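Local coordinates for dTDP-4-dehydrorhamnose 3,5-epimerase (Sulfolobus tokodaii, PDB 2B9U), which catalyses the 3,5-epimerisation of dTDP-4-dehydro-6-deoxyglucose to dTDP-4-dehydro-beta-L-rhamnose, a step of dTDP-L-rhamnose biosynthesis, and works as a homodimer, at the interface of chains A and B. Coordinates in Å, arbitrary orientation; residue numbers count along the deposited sequence, not the author numbering. Chains: chain A/B, hypothetical dTDP-4-dehydrorhamnose 3,5-epimerase.

The interface of chains A and B. Residues chain A 27-28, 30, 74, 76, 131; chain B 47-49.
B:Met49 fills the apolar centre of this patch. Its CG lies anti to the backbone N (chi1 -164°) and chi2 keeps the chain extended (-150°), so that the thioether SD reaches ring atom CZ of A:Phe74 at 3.6 Å, the two side chains crossing obliquely; the bend at chi3 then turns the methyl CE away from the ring. SD also meets A:Pro76 CB at 3.9 Å. The A:Phe74 ring is clamped within its own subunit: A:Val30 CG1 packs over the middle of one face and A:Pro76 over the other. The second methyl of A:Val30, CG2, crosses to B:Met49 CB (3.6 Å), so this valine both steadies the ring and touches the partner. A:Leu28 runs alongside B:Met49, pointing the same way. Farther out, B:Thr47 meets A:Phe131 tip to tip, its CG2 methyl 4.0 Å from ring atom CE1. On the other side of the strand pair, A:Phe27 extends with CG anti to its backbone N and brings CZ to the carboxamide of B:Asn48, 3.4 Å from ND2, ring and amide planes 69° apart. An alanine in place of A:Phe27 would take away the ring that lies against the B:Asn48 carboxamide and would probably loosen this flank of the strand pair. The polar rim is backbone: A:Leu28 and B:Met49 form an antiparallel bridge, with A:Leu28 N donating to B:Met49 O and B:Met49 N returning a bond to A:Leu28 O at 2.8 Å, both nearly along the C=O axis. A:Val30 N adds a more bent bond to B:Thr47 O, in the carbonyl plane. Strand 25-32 of one subunit thus joins strand 44-52 of the other, and with its two-fold twin this pairing helps hold the cupin-type jelly-roll homodimer together.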
# COMPACT_ATOMS: atom_id res chain seq x y z
N PHE A 27 13.76 -4.52 -1.88
CA PHE A 27 12.44 -5.10 -2.13
C PHE A 27 11.89 -5.77 -0.88
O PHE A 27 12.64 -6.35 -0.09
CB PHE A 27 12.51 -6.12 -3.27
CG PHE A 27 11.16 -6.70 -3.65
CD1 PHE A 27 10.37 -6.09 -4.62
CD2 PHE A 27 10.69 -7.85 -3.03
CE1 PHE A 27 9.14 -6.60 -4.96
CE2 PHE A 27 9.45 -8.38 -3.38
CZ PHE A 27 8.68 -7.74 -4.34
N LEU A 28 10.58 -5.70 -0.72
CA LEU A 28 9.88 -6.50 0.27
C LEU A 28 8.45 -6.78 -0.11
O LEU A 28 7.77 -5.94 -0.73
CB LEU A 28 9.88 -5.83 1.65
CG LEU A 28 9.23 -4.46 1.83
CD1 LEU A 28 8.60 -4.42 3.20
CD2 LEU A 28 10.26 -3.31 1.67
N VAL A 30 5.06 -6.73 1.54
CA VAL A 30 4.49 -6.02 2.65
C VAL A 30 3.36 -6.86 3.30
O VAL A 30 3.32 -7.00 4.51
CB VAL A 30 4.00 -4.61 2.23
CG1 VAL A 30 3.38 -3.85 3.40
CG2 VAL A 30 5.16 -3.82 1.59
N PHE A 74 1.47 0.94 8.03
CA PHE A 74 2.77 0.73 7.40
C PHE A 74 3.35 2.10 7.04
O PHE A 74 2.62 3.01 6.61
CB PHE A 74 2.60 -0.22 6.18
CG PHE A 74 3.84 -0.40 5.34
CD1 PHE A 74 5.01 -0.92 5.88
CD2 PHE A 74 3.82 -0.07 3.98
CE1 PHE A 74 6.16 -1.10 5.09
CE2 PHE A 74 4.96 -0.24 3.19
CZ PHE A 74 6.13 -0.75 3.74
N PRO A 76 6.26 3.50 4.81
CA PRO A 76 7.33 3.46 3.80
C PRO A 76 8.30 4.65 3.79
O PRO A 76 9.39 4.53 3.23
CB PRO A 76 6.57 3.35 2.46
CG PRO A 76 5.22 3.87 2.76
CD PRO A 76 4.92 3.55 4.18
N PHE A 131 -3.83 -0.22 5.54
CA PHE A 131 -4.58 -1.30 4.90
C PHE A 131 -5.78 -1.58 5.77
O PHE A 131 -5.63 -1.94 6.95
CB PHE A 131 -3.73 -2.55 4.71
CG PHE A 131 -2.45 -2.31 3.96
CD1 PHE A 131 -2.46 -2.19 2.58
CD2 PHE A 131 -1.24 -2.24 4.64
CE1 PHE A 131 -1.26 -1.97 1.88
CE2 PHE A 131 -0.05 -2.01 3.96
CZ PHE A 131 -0.06 -1.89 2.57
N THR B 47 0.50 -7.18 -1.37
CA THR B 47 1.11 -5.88 -1.63
C THR B 47 2.61 -5.99 -1.43
O THR B 47 3.05 -6.46 -0.38
CB THR B 47 0.50 -4.79 -0.73
OG1 THR B 47 -0.90 -4.71 -1.01
CG2 THR B 47 1.11 -3.44 -1.00
N ASN B 48 3.36 -5.58 -2.45
CA ASN B 48 4.81 -5.47 -2.37
C ASN B 48 5.27 -4.03 -2.42
O ASN B 48 4.49 -3.12 -2.73
CB ASN B 48 5.49 -6.25 -3.50
CG ASN B 48 5.24 -7.75 -3.43
OD1 ASN B 48 4.93 -8.31 -2.38
ND2 ASN B 48 5.38 -8.41 -4.55
N MET B 49 6.56 -3.83 -2.17
CA MET B 49 7.16 -2.50 -2.18
C MET B 49 8.61 -2.60 -2.62
O MET B 49 9.33 -3.52 -2.21
CB MET B 49 7.12 -1.89 -0.78
CG MET B 49 7.36 -0.39 -0.74
SD MET B 49 8.14 0.13 0.83
CE MET B 49 9.74 0.61 0.20